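Local coordinates for Sn-glycerol-3-phosphate ABC transporter substrate-binding protein UspB (Mycobacterium tuberculosis, PDB 4MFI) that binds glycerophosphocholine as the substrate-binding subunit of an ABC transporter and probably hands it to the membrane permease for uptake, at residues A[225-230]-A[386-391]; A[212-215]-A[220-223]; A[397-402]-A[411-416]; A[135-140]-A[378-383]; A[81-86]-A[102-107]. All blocks are in the same frame, centred on the assembly; numbering follows the deposited sequence.

Contact 1 (A[225-230]-A[386-391]); sequences WTLTLT and VFLPGG
With CG turned beside the backbone N in both residues, the indole of Trp225 reaches out to the base of the Phe387 side chain. Its leading atom is CH2, at the far end of the six-membered ring, which lies 3.7 Å from Phe387 CD2 and just as close to CB of the same residue. The two side chains cross at about a right angle. Their rings are nevertheless inclined by only 43° with centroids 5.9 Å apart, an oblique meeting that is neither a stack nor an edge-to-face pair. Leu388, whose CG swings the other way to lie opposite its backbone N (chi1 -167°), sends CD1 to CD2 of Leu227 at 4.1 Å. It leaves from a type II beta turn, Leu388 to Gly391, that leads into helix 391-405. Around this pair of meetings the aromatic cluster continues: Phe106 stacks on Phe387, and Tyr383 meets Trp225 edge-to-face. Between the two segments everything is carbon against carbon, with no polar bond to set direction. Strand 226-227 and the tryptophan just before it are therefore joined to the loop following helix 383-386 by van der Waals contact alone, between largely buried groups that extend the aromatic cluster.

Contact 2 (A[212-215]-A[220-223]); sequences GPNW and AYSD
Asn214 and Trp215, neighbours on helix 211-216, receive Ala220 and Tyr221 in two different ways. The indole of Trp215 turns its edge to Ala220: CB lies close to the ring plane, 4.2 Å from CD1, so the methyl abuts the rim of the pyrrole side instead of covering a face. Asn214 has CG swung opposite its backbone N (chi1 -165°), which lays its carboxamide alongside the chain at Ala220. There Asn214 ND2 comes to 3.4 Å from the Ala220 CA. The backbone N of Ala220 is equally near ND2, but two donors cannot bond, and the approach is mere proximity. Tyr221 comes obliquely to the same amide, with CD1 3.7 Å from Asn214 ND2.

The polar tie lies one step away. A single carboxylate, Asp382, accepts from Trp215 NE1 with OD1 and from the Tyr221 backbone N with OD2, fixing the indole and the residue just before strand 222-223, while the Tyr221 hydroxyl is taken up by the carbonyl of Ser207. Outward from here, Asn214 packs on Thr234 and Ala237 of helix 232-245, and Tyr221 lies against Ile395 and Leu399 of helix 391-405. Strand 222-223 runs on as the antiparallel partner of strand 226-227, so the small hairpin starts directly beside helix 211-216.

Contact 3 (A[397-402]-A[411-416]); sequences AGLESI and KTFTNI
The phenyl ring of Phe413 takes Leu399 at its edge, with CD2 near the ring plane and 4.0 Å from CZ, while Ile402 comes in obliquely, its CD1 3.6 Å from CE1. These three residues form the apolar side of an antiparallel helical hairpin, in which segments 397-402 and 411-416 of helices 391-405 and 409-427 run at 164°, their axes 9.8 Å apart. Ile402 crosses the Phe413 side chain at about a right angle, and its CG1, placed beside the backbone N by chi1 of -68°, also rests against the Thr412 side chain. Tyr241 and Arg242 of helix 232-245 pack on Ile402 as well.

The closest backbone approach comes where Gly398 CA lies 6.2 Å from Thr412 CA. Without a side chain at the glycine, the other helix can push methyls onto the bare backbone, and Thr412 CG2 sits 3.7 Å from Gly398 O. Away from the Phe413 ring, a water donates to Thr412 OG1, a hydroxyl also bonded to the Asp408 carbonyl; in one of two conformers of Ser401 the same water reaches the serine OG. The tightest fit belongs to Ile416, whose CD1 reaches to within 3.4 Å of the Gly398 CA.

Contact 4 (A[135-140]-A[378-383]); sequences LLADYE and TRTQDY
Asp138 and Thr380 bring their CA atoms to 5.6 Å where a type I beta turn, Ala137 to Glu140, passes an extended loop. The Asp138 and Thr380 side chains run antiparallel alongside one another. Thr380 has OG1 between its backbone N and carbonyl carbon (chi1 57°), which leaves the methyl beside the N and turned to the turn residues. Thr380 CG2 therefore lies 3.4 Å from Asp138 OD1 and 3.9 Å from the CB of Ala137, a touch of carbon on oxygen and carbon on carbon. The polar link is made by water. One molecule donates to Asp138 OD1 at 2.6 Å and accepts from the Gln381 backbone N at 2.9 Å; a second donates to the Glu140 carbonyl oxygen and bonds Tyr383 OH. Asp138 is thus held by both oxygens, since OD2 carries a salt bridge to Arg152 and a hydrogen bond from Thr304, a pairing that would be expected to keep the carboxylate ionised. The contact joins the chain at helix 133-137 and the turn that follows to the loop between helices 366-374 and 383-386. Strand 144-160, which holds Arg152, lies beside the turn, and strand 222-223 meets Asp382 and Tyr383 at the far end of the loop.

Contact 5 (A[81-86]-A[102-107]); sequences VAQKFN and DRWWFH
Ala82 lays its methyl on the indole of Trp104, the main apolar touch between helix 78-88 and helix 104-110 in an alpha/beta lobe of the periplasmic-binding-protein fold. Helix 78-88 is the crossover of a beta-alpha-beta unit, carrying the chain from strand 69-73 to strand 97-101, both parallel to strand 39-43; helix 104-110 follows directly. The touch is a CH-pi contact: Ala82 CB stands 3.4 Å from the centroid of the five-membered ring, 15° off its normal, with Trp104 CD2 the nearest atom to CB at 3.3 Å. The small residue lets the helices come close, the CA atoms of Ala82 and Trp104 being 6.8 Å apart.

A polar van der Waals touch comes second. Gln83, bent at chi2 (-55°), folds back so that its NE2 approaches Trp104 CH2 obliquely, at 3.6 Å, with the amide plane nearly perpendicular (89°) to the ring. Hydrogen bonding from outside fixes the indole, as Trp104 NE1 binds Asp79 OD1, an oxygen that also pairs with Arg103.

The third kind is solvent: a water bridges Asn86 OD1, where the modelled bond is unusually short and so uncertain in detail, to His107, lying 2.9 Å from His107 NE2.

Contacts 1, 2 and 3 are buried, contact 5 is partly so, and contact 4 lies at the surface although nearest the centre of the chain. Contacts 1 and 2 share the small hairpin, one strand each, tied by bonds from Thr228 to Ala220 and Tyr221. Contact 3 packs against contact 1 where Leu229 meets Phe413 and Ile416. Segments 378-383 and 386-391 are nearly continuous, so contact 4 passes its loop to contact 1, while Gln381 to Asp102 joins contact 4 to contact 5. Direct touches are wholly apolar in contact 1 and mostly so in contact 3, while amide or carboxylate atoms share them in contacts 2, 4 and 5. Contact 2 is nested inside the loop closed by contact 4.

Contact 1 (A[225-230]-A[386-391])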
# COMPACT_ATOMS: atom_id res chain seq x y z
N TRP A 225 17.41 -7.69 5.37
CA TRP A 225 17.11 -8.44 6.60
C TRP A 225 17.74 -7.86 7.87
O TRP A 225 17.54 -8.39 8.96
CB TRP A 225 17.54 -9.90 6.47
CG TRP A 225 16.82 -10.63 5.40
CD1 TRP A 225 17.36 -11.18 4.27
CD2 TRP A 225 15.41 -10.89 5.34
NE1 TRP A 225 16.38 -11.77 3.52
CE2 TRP A 225 15.17 -11.61 4.15
CE3 TRP A 225 14.32 -10.58 6.16
CZ2 TRP A 225 13.89 -12.03 3.77
CZ3 TRP A 225 13.06 -11.00 5.79
CH2 TRP A 225 12.85 -11.71 4.60
N THR A 226 18.50 -6.78 7.72
CA THR A 226 19.21 -6.18 8.83
C THR A 226 18.38 -5.06 9.44
O THR A 226 18.10 -4.05 8.79
CB THR A 226 20.60 -5.69 8.36
OG1 THR A 226 21.35 -6.82 7.89
CG2 THR A 226 21.35 -4.99 9.48
N LEU A 227 17.96 -5.25 10.68
CA LEU A 227 17.11 -4.27 11.34
C LEU A 227 17.89 -2.99 11.65
O LEU A 227 19.07 -3.04 12.03
CB LEU A 227 16.49 -4.86 12.60
CG LEU A 227 15.64 -6.12 12.37
CD1 LEU A 227 15.14 -6.68 13.69
CD2 LEU A 227 14.46 -5.82 11.46
N THR A 228 17.24 -1.84 11.44
CA THR A 228 17.93 -0.55 11.55
C THR A 228 17.10 0.46 12.34
O THR A 228 17.29 1.67 12.19
CB THR A 228 18.29 0.03 10.15
OG1 THR A 228 17.13 0.11 9.32
CG2 THR A 228 19.33 -0.84 9.45
N LEU A 229 16.19 -0.02 13.17
CA LEU A 229 15.39 0.86 14.02
C LEU A 229 16.24 1.66 15.00
O LEU A 229 15.87 2.77 15.39
CB LEU A 229 14.34 0.06 14.79
CG LEU A 229 13.14 -0.42 13.98
CD1 LEU A 229 12.40 -1.49 14.73
CD2 LEU A 229 12.20 0.74 13.68
N THR A 230 17.38 1.10 15.41
CA THR A 230 18.21 1.78 16.40
C THR A 230 19.34 2.59 15.79
O THR A 230 20.18 3.15 16.51
CB THR A 230 18.79 0.79 17.41
OG1 THR A 230 19.52 -0.23 16.71
CG2 THR A 230 17.67 0.14 18.22
N VAL A 386 6.90 -5.78 5.94
CA VAL A 386 6.12 -6.66 5.06
C VAL A 386 6.50 -8.14 5.03
O VAL A 386 5.67 -8.96 4.63
CB VAL A 386 6.06 -6.13 3.60
CG1 VAL A 386 5.21 -4.85 3.53
CG2 VAL A 386 7.47 -5.93 3.02
N PHE A 387 7.72 -8.48 5.41
CA PHE A 387 8.19 -9.87 5.36
C PHE A 387 8.36 -10.50 6.74
O PHE A 387 8.46 -11.72 6.86
CB PHE A 387 9.54 -9.98 4.64
CG PHE A 387 9.51 -9.64 3.17
CD1 PHE A 387 8.31 -9.44 2.48
CD2 PHE A 387 10.70 -9.54 2.46
CE1 PHE A 387 8.30 -9.14 1.12
CE2 PHE A 387 10.69 -9.26 1.10
CZ PHE A 387 9.49 -9.05 0.43
N LEU A 388 8.42 -9.67 7.77
CA LEU A 388 8.67 -10.13 9.12
C LEU A 388 7.32 -10.24 9.81
O LEU A 388 6.58 -9.25 9.87
CB LEU A 388 9.57 -9.10 9.83
CG LEU A 388 10.24 -9.45 11.16
CD1 LEU A 388 11.37 -8.47 11.43
CD2 LEU A 388 9.24 -9.47 12.32
N PRO A 389 6.97 -11.43 10.31
CA PRO A 389 5.63 -11.67 10.87
C PRO A 389 5.24 -10.66 11.93
O PRO A 389 5.97 -10.47 12.90
CB PRO A 389 5.76 -13.07 11.49
CG PRO A 389 6.79 -13.74 10.67
CD PRO A 389 7.79 -12.65 10.32
N GLY A 390 4.09 -10.01 11.71
CA GLY A 390 3.59 -8.98 12.61
C GLY A 390 4.38 -7.68 12.68
O GLY A 390 4.07 -6.82 13.51
N GLY A 391 5.39 -7.50 11.82
CA GLY A 391 6.24 -6.33 11.92
C GLY A 391 5.47 -5.02 11.78
O GLY A 391 5.74 -4.04 12.49

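Contact 2 (A[212-215]-A[220-223])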
# COMPACT_ATOMS: atom_id res chain seq x y z
N GLY A 212 7.49 6.70 4.96
CA GLY A 212 7.93 7.76 4.08
C GLY A 212 8.83 8.78 4.75
O GLY A 212 9.96 8.98 4.30
N PRO A 213 8.34 9.45 5.81
CA PRO A 213 9.21 10.40 6.49
C PRO A 213 10.47 9.75 7.03
O PRO A 213 11.52 10.38 6.98
CB PRO A 213 8.34 10.97 7.63
CG PRO A 213 7.11 10.15 7.63
CD PRO A 213 6.94 9.59 6.26
N ASN A 214 10.39 8.52 7.51
CA ASN A 214 11.58 7.82 7.96
C ASN A 214 12.62 7.76 6.83
O ASN A 214 13.76 8.21 7.00
CB ASN A 214 11.17 6.42 8.44
CG ASN A 214 12.24 5.74 9.27
OD1 ASN A 214 13.13 6.38 9.84
ND2 ASN A 214 12.14 4.42 9.35
N TRP A 215 12.22 7.26 5.67
CA TRP A 215 13.10 7.23 4.50
C TRP A 215 13.61 8.62 4.11
O TRP A 215 14.78 8.78 3.73
CB TRP A 215 12.36 6.63 3.30
CG TRP A 215 12.09 5.16 3.39
CD1 TRP A 215 12.79 4.21 4.10
CD2 TRP A 215 11.04 4.46 2.72
NE1 TRP A 215 12.23 2.97 3.90
CE2 TRP A 215 11.16 3.10 3.05
CE3 TRP A 215 10.01 4.86 1.85
CZ2 TRP A 215 10.29 2.13 2.55
CZ3 TRP A 215 9.15 3.90 1.36
CH2 TRP A 215 9.29 2.56 1.71
N ALA A 220 15.29 3.87 8.24
CA ALA A 220 14.54 2.74 7.71
C ALA A 220 14.25 1.81 8.87
O ALA A 220 14.96 1.82 9.87
CB ALA A 220 15.34 2.00 6.65
N TYR A 221 13.20 1.00 8.75
CA TYR A 221 12.97 -0.04 9.75
C TYR A 221 14.02 -1.14 9.60
O TYR A 221 14.42 -1.78 10.58
CB TYR A 221 11.59 -0.67 9.57
CG TYR A 221 10.43 0.29 9.64
CD1 TYR A 221 10.44 1.39 10.49
CD2 TYR A 221 9.29 0.07 8.87
CE1 TYR A 221 9.35 2.26 10.55
CE2 TYR A 221 8.21 0.93 8.91
CZ TYR A 221 8.24 2.02 9.77
OH TYR A 221 7.16 2.88 9.84
N SER A 222 14.43 -1.38 8.36
CA SER A 222 15.42 -2.40 8.04
C SER A 222 16.05 -2.09 6.70
O SER A 222 15.47 -1.35 5.89
CB SER A 222 14.79 -3.80 8.03
OG SER A 222 13.73 -3.89 7.09
N ASP A 223 17.24 -2.63 6.49
CA ASP A 223 17.95 -2.61 5.22
C ASP A 223 18.06 -4.08 4.85
O ASP A 223 18.88 -4.82 5.42
CB ASP A 223 19.33 -1.99 5.41
CG ASP A 223 20.09 -1.83 4.11
OD1 ASP A 223 19.55 -2.19 3.04
OD2 ASP A 223 21.24 -1.33 4.17

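Contact 3 (A[397-402]-A[411-416])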
# COMPACT_ATOMS: atom_id res chain seq x y z
N ALA A 397 2.45 -0.34 16.93
CA ALA A 397 2.16 -0.20 18.35
C ALA A 397 3.20 0.68 19.03
O ALA A 397 2.87 1.48 19.90
CB ALA A 397 2.09 -1.57 19.02
N GLY A 398 4.46 0.54 18.63
CA GLY A 398 5.52 1.36 19.19
C GLY A 398 5.37 2.82 18.82
O GLY A 398 5.50 3.70 19.68
N LEU A 399 5.08 3.09 17.56
CA LEU A 399 4.85 4.46 17.12
C LEU A 399 3.62 5.06 17.82
O LEU A 399 3.62 6.24 18.18
CB LEU A 399 4.69 4.52 15.60
CG LEU A 399 5.98 4.26 14.84
CD1 LEU A 399 5.69 3.93 13.37
CD2 LEU A 399 6.92 5.46 14.95
N GLU A 400 2.59 4.25 18.04
CA GLU A 400 1.41 4.75 18.72
C GLU A 400 1.71 5.07 20.19
O GLU A 400 1.17 6.03 20.73
CB GLU A 400 0.23 3.79 18.59
CG GLU A 400 -1.10 4.45 18.95
CD GLU A 400 -2.26 3.47 18.94
OE1 GLU A 400 -2.30 2.59 19.83
OE2 GLU A 400 -3.13 3.58 18.05
N SER A 401 2.57 4.27 20.81
CA SER A 401 2.99 4.52 22.19
C SER A 401 3.79 5.82 22.31
O SER A 401 3.59 6.60 23.24
CB SER A 401 3.82 3.34 22.70
OG SER A 401 4.24 3.54 24.04
N ILE A 402 4.68 6.05 21.36
CA ILE A 402 5.43 7.30 21.28
C ILE A 402 4.45 8.46 21.10
O ILE A 402 4.55 9.49 21.79
CB ILE A 402 6.47 7.26 20.14
CG1 ILE A 402 7.57 6.24 20.46
CG2 ILE A 402 7.08 8.63 19.89
CD1 ILE A 402 8.38 5.81 19.23
N LYS A 411 14.26 4.12 23.65
CA LYS A 411 13.81 2.97 24.43
C LYS A 411 12.80 2.13 23.63
O LYS A 411 12.90 0.89 23.58
CB LYS A 411 13.20 3.43 25.75
CG LYS A 411 12.63 2.31 26.59
CD LYS A 411 11.81 2.86 27.75
CE LYS A 411 11.04 1.76 28.46
NZ LYS A 411 11.94 0.85 29.20
N THR A 412 11.86 2.80 22.98
CA THR A 412 10.81 2.09 22.26
C THR A 412 11.36 1.34 21.05
O THR A 412 11.11 0.14 20.89
CB THR A 412 9.70 3.07 21.82
OG1 THR A 412 9.14 3.69 22.98
CG2 THR A 412 8.60 2.34 21.05
N PHE A 413 12.15 2.03 20.24
CA PHE A 413 12.75 1.41 19.05
C PHE A 413 13.71 0.27 19.41
O PHE A 413 13.79 -0.73 18.70
CB PHE A 413 13.46 2.45 18.17
CG PHE A 413 12.52 3.30 17.34
CD1 PHE A 413 11.14 3.25 17.52
CD2 PHE A 413 13.02 4.15 16.36
CE1 PHE A 413 10.29 4.04 16.75
CE2 PHE A 413 12.18 4.94 15.59
CZ PHE A 413 10.81 4.89 15.78
N THR A 414 14.44 0.42 20.52
CA THR A 414 15.36 -0.63 20.96
C THR A 414 14.61 -1.89 21.38
O THR A 414 15.00 -3.00 20.99
CB THR A 414 16.26 -0.13 22.11
OG1 THR A 414 17.03 1.00 21.65
CG2 THR A 414 17.20 -1.22 22.59
N ASN A 415 13.55 -1.73 22.17
CA ASN A 415 12.72 -2.86 22.59
C ASN A 415 12.09 -3.54 21.39
O ASN A 415 12.08 -4.77 21.29
CB ASN A 415 11.61 -2.40 23.58
CG ASN A 415 10.51 -3.48 23.80
OD1 ASN A 415 10.68 -4.38 24.63
ND2 ASN A 415 9.39 -3.37 23.08
N ILE A 416 11.55 -2.74 20.49
CA ILE A 416 10.91 -3.29 19.30
C ILE A 416 11.91 -4.05 18.45
O ILE A 416 11.62 -5.16 17.98
CB ILE A 416 10.21 -2.21 18.49
CG1 ILE A 416 8.96 -1.76 19.24
CG2 ILE A 416 9.85 -2.72 17.10
CD1 ILE A 416 8.34 -0.54 18.65
O HOH W 1 6.72 2.30 24.25

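Contact 4 (A[135-140]-A[378-383])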
# COMPACT_ATOMS: atom_id res chain seq x y z
N LEU A 135 5.41 -1.25 -8.33
CA LEU A 135 4.26 -2.11 -8.06
C LEU A 135 4.53 -3.57 -8.42
O LEU A 135 4.03 -4.47 -7.76
CB LEU A 135 3.00 -1.60 -8.77
CG LEU A 135 2.51 -0.22 -8.33
CD1 LEU A 135 1.22 0.15 -9.07
CD2 LEU A 135 2.31 -0.14 -6.82
N LEU A 136 5.32 -3.80 -9.46
CA LEU A 136 5.73 -5.16 -9.79
C LEU A 136 6.88 -5.63 -8.89
O LEU A 136 6.91 -6.79 -8.46
CB LEU A 136 6.10 -5.27 -11.27
CG LEU A 136 6.46 -6.69 -11.73
CD1 LEU A 136 5.30 -7.65 -11.49
CD2 LEU A 136 6.85 -6.68 -13.19
N ALA A 137 7.81 -4.72 -8.60
CA ALA A 137 8.95 -5.02 -7.73
C ALA A 137 8.52 -5.38 -6.31
O ALA A 137 9.26 -6.06 -5.59
CB ALA A 137 9.93 -3.86 -7.70
N ASP A 138 7.34 -4.93 -5.91
CA ASP A 138 6.77 -5.25 -4.60
C ASP A 138 6.69 -6.76 -4.36
O ASP A 138 6.70 -7.20 -3.20
CB ASP A 138 5.36 -4.69 -4.47
CG ASP A 138 5.32 -3.19 -4.27
OD1 ASP A 138 6.25 -2.62 -3.65
OD2 ASP A 138 4.33 -2.58 -4.72
N TYR A 139 6.59 -7.54 -5.43
CA TYR A 139 6.41 -9.00 -5.30
C TYR A 139 7.64 -9.79 -5.68
O TYR A 139 7.57 -11.01 -5.90
CB TYR A 139 5.21 -9.47 -6.12
CG TYR A 139 3.97 -8.65 -5.83
CD1 TYR A 139 3.29 -8.79 -4.63
CD2 TYR A 139 3.51 -7.73 -6.75
CE1 TYR A 139 2.17 -8.01 -4.35
CE2 TYR A 139 2.39 -6.96 -6.49
CZ TYR A 139 1.73 -7.10 -5.29
OH TYR A 139 0.61 -6.33 -5.04
N GLU A 140 8.78 -9.11 -5.76
CA GLU A 140 10.03 -9.75 -6.13
C GLU A 140 10.79 -10.18 -4.89
O GLU A 140 10.90 -9.43 -3.91
CB GLU A 140 10.88 -8.81 -6.99
CG GLU A 140 12.17 -9.43 -7.50
CD GLU A 140 13.39 -8.98 -6.72
OE1 GLU A 140 14.37 -9.75 -6.63
OE2 GLU A 140 13.38 -7.84 -6.19
N THR A 378 7.96 6.15 -6.00
CA THR A 378 7.68 5.29 -4.85
C THR A 378 8.80 4.27 -4.67
O THR A 378 9.62 4.05 -5.57
CB THR A 378 6.31 4.59 -4.97
OG1 THR A 378 6.23 3.91 -6.23
CG2 THR A 378 5.18 5.60 -4.88
N ARG A 379 8.81 3.64 -3.50
CA ARG A 379 9.88 2.74 -3.08
C ARG A 379 9.21 1.51 -2.46
O ARG A 379 8.19 1.63 -1.78
CB ARG A 379 10.76 3.47 -2.05
CG ARG A 379 11.78 2.63 -1.26
CD ARG A 379 12.74 3.53 -0.45
NE ARG A 379 13.52 2.78 0.53
CZ ARG A 379 14.49 3.28 1.29
NH1 ARG A 379 14.86 4.55 1.16
NH2 ARG A 379 15.12 2.50 2.16
N THR A 380 9.78 0.33 -2.71
CA THR A 380 9.28 -0.89 -2.07
C THR A 380 9.49 -0.83 -0.55
O THR A 380 10.40 -0.15 -0.05
CB THR A 380 9.93 -2.16 -2.65
OG1 THR A 380 11.35 -2.07 -2.51
CG2 THR A 380 9.58 -2.33 -4.13
N GLN A 381 8.61 -1.51 0.17
CA GLN A 381 8.58 -1.39 1.62
C GLN A 381 9.72 -2.11 2.34
O GLN A 381 10.30 -3.06 1.83
CB GLN A 381 7.25 -1.89 2.16
CG GLN A 381 6.05 -1.09 1.69
CD GLN A 381 4.80 -1.48 2.44
OE1 GLN A 381 4.70 -1.22 3.65
NE2 GLN A 381 3.86 -2.12 1.76
N ASP A 382 10.02 -1.65 3.55
CA ASP A 382 11.04 -2.29 4.37
C ASP A 382 10.64 -3.72 4.73
O ASP A 382 9.48 -3.99 5.05
CB ASP A 382 11.29 -1.50 5.65
CG ASP A 382 11.92 -0.15 5.41
OD1 ASP A 382 12.51 0.10 4.33
OD2 ASP A 382 11.83 0.68 6.34
N TYR A 383 11.60 -4.64 4.67
CA TYR A 383 11.32 -6.05 4.96
C TYR A 383 10.74 -6.20 6.37
O TYR A 383 9.89 -7.07 6.61
CB TYR A 383 12.59 -6.91 4.87
CG TYR A 383 13.17 -7.17 3.49
CD1 TYR A 383 12.83 -6.39 2.38
CD2 TYR A 383 14.10 -8.18 3.31
CE1 TYR A 383 13.40 -6.64 1.13
CE2 TYR A 383 14.67 -8.43 2.09
CZ TYR A 383 14.33 -7.67 0.99
OH TYR A 383 14.91 -7.94 -0.23
O HOH W 2 6.76 -3.28 -1.17
O HOH W 3 12.48 -8.36 -2.14

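Contact 5 (A[81-86]-A[102-107])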
# COMPACT_ATOMS: atom_id res chain seq x y z
N VAL A 81 -9.15 -13.50 3.56
CA VAL A 81 -8.78 -14.25 2.37
C VAL A 81 -7.58 -15.14 2.68
O VAL A 81 -7.54 -16.30 2.29
CB VAL A 81 -8.45 -13.33 1.18
CG1 VAL A 81 -7.97 -14.15 -0.01
CG2 VAL A 81 -9.68 -12.52 0.80
N ALA A 82 -6.61 -14.58 3.41
CA ALA A 82 -5.41 -15.33 3.75
C ALA A 82 -5.73 -16.58 4.58
O ALA A 82 -5.17 -17.65 4.33
CB ALA A 82 -4.41 -14.44 4.47
N GLN A 83 -6.62 -16.45 5.57
CA GLN A 83 -6.99 -17.62 6.38
C GLN A 83 -7.75 -18.66 5.57
O GLN A 83 -7.54 -19.87 5.75
CB GLN A 83 -7.80 -17.22 7.61
CG GLN A 83 -7.05 -16.31 8.58
CD GLN A 83 -5.71 -16.88 9.05
OE1 GLN A 83 -5.47 -18.09 9.00
NE2 GLN A 83 -4.83 -16.01 9.52
N LYS A 84 -8.62 -18.22 4.67
CA LYS A 84 -9.35 -19.15 3.83
C LYS A 84 -8.38 -19.92 2.93
O LYS A 84 -8.49 -21.14 2.77
CB LYS A 84 -10.41 -18.42 3.01
CG LYS A 84 -11.39 -19.35 2.30
CD LYS A 84 -12.31 -18.54 1.39
CE LYS A 84 -13.25 -19.44 0.58
NZ LYS A 84 -14.21 -20.17 1.45
N PHE A 85 -7.40 -19.20 2.38
CA PHE A 85 -6.36 -19.82 1.57
C PHE A 85 -5.55 -20.81 2.39
O PHE A 85 -5.32 -21.94 1.97
CB PHE A 85 -5.46 -18.74 0.96
CG PHE A 85 -4.39 -19.28 0.03
CD1 PHE A 85 -4.69 -20.24 -0.93
CD2 PHE A 85 -3.09 -18.79 0.10
CE1 PHE A 85 -3.71 -20.71 -1.79
CE2 PHE A 85 -2.11 -19.26 -0.76
CZ PHE A 85 -2.41 -20.23 -1.70
N ASN A 86 -5.12 -20.40 3.58
CA ASN A 86 -4.36 -21.29 4.45
C ASN A 86 -5.07 -22.62 4.69
O ASN A 86 -4.47 -23.69 4.61
CB ASN A 86 -4.08 -20.60 5.79
CG ASN A 86 -3.01 -21.30 6.58
OD1 ASN A 86 -1.93 -21.60 6.07
ND2 ASN A 86 -3.31 -21.61 7.84
N ASP A 102 0.13 -6.95 0.95
CA ASP A 102 1.55 -6.64 1.01
C ASP A 102 2.35 -7.42 2.06
O ASP A 102 3.57 -7.49 1.97
CB ASP A 102 1.78 -5.12 1.17
CG ASP A 102 1.11 -4.52 2.41
OD1 ASP A 102 0.19 -5.13 2.99
OD2 ASP A 102 1.49 -3.39 2.78
N ARG A 103 1.65 -8.02 3.03
CA ARG A 103 2.30 -8.78 4.10
C ARG A 103 2.10 -10.27 3.89
O ARG A 103 2.99 -11.08 4.13
CB ARG A 103 1.73 -8.38 5.46
CG ARG A 103 1.80 -6.89 5.75
CD ARG A 103 0.76 -6.46 6.77
NE ARG A 103 -0.57 -6.96 6.40
CZ ARG A 103 -1.51 -7.33 7.26
NH1 ARG A 103 -1.30 -7.24 8.58
NH2 ARG A 103 -2.67 -7.79 6.80
N TRP A 104 0.91 -10.65 3.44
CA TRP A 104 0.59 -12.06 3.33
C TRP A 104 1.26 -12.76 2.15
O TRP A 104 1.53 -13.96 2.23
CB TRP A 104 -0.92 -12.26 3.26
CG TRP A 104 -1.62 -12.18 4.59
CD1 TRP A 104 -2.43 -11.17 5.03
CD2 TRP A 104 -1.58 -13.15 5.64
NE1 TRP A 104 -2.90 -11.46 6.29
CE2 TRP A 104 -2.40 -12.67 6.69
CE3 TRP A 104 -0.94 -14.38 5.80
CZ2 TRP A 104 -2.58 -13.38 7.87
CZ3 TRP A 104 -1.13 -15.09 6.97
CH2 TRP A 104 -1.94 -14.58 8.00
N TRP A 105 1.54 -12.05 1.06
CA TRP A 105 2.09 -12.76 -0.10
C TRP A 105 3.43 -13.42 0.24
O TRP A 105 3.66 -14.57 -0.15
CB TRP A 105 2.18 -11.87 -1.35
CG TRP A 105 3.38 -10.96 -1.40
CD1 TRP A 105 3.41 -9.62 -1.11
CD2 TRP A 105 4.72 -11.31 -1.79
NE1 TRP A 105 4.68 -9.13 -1.28
CE2 TRP A 105 5.50 -10.14 -1.70
CE3 TRP A 105 5.33 -12.51 -2.20
CZ2 TRP A 105 6.87 -10.13 -1.99
CZ3 TRP A 105 6.69 -12.49 -2.49
CH2 TRP A 105 7.45 -11.31 -2.39
N PHE A 106 4.29 -12.73 0.99
CA PHE A 106 5.60 -13.31 1.30
C PHE A 106 5.47 -14.47 2.27
O PHE A 106 6.20 -15.46 2.16
CB PHE A 106 6.57 -12.26 1.86
CG PHE A 106 7.94 -12.81 2.17
CD1 PHE A 106 8.89 -12.96 1.17
CD2 PHE A 106 8.28 -13.19 3.46
CE1 PHE A 106 10.15 -13.47 1.44
CE2 PHE A 106 9.54 -13.70 3.75
CZ PHE A 106 10.48 -13.84 2.74
N HIS A 107 4.55 -14.36 3.22
CA HIS A 107 4.28 -15.46 4.13
C HIS A 107 4.02 -16.75 3.36
O HIS A 107 4.59 -17.81 3.65
CB HIS A 107 3.09 -15.14 5.02
CG HIS A 107 2.60 -16.32 5.79
ND1 HIS A 107 3.20 -16.75 6.96
CD2 HIS A 107 1.59 -17.19 5.54
CE1 HIS A 107 2.57 -17.82 7.40
NE2 HIS A 107 1.59 -18.11 6.56
O HOH W 4 0.42 -20.70 6.27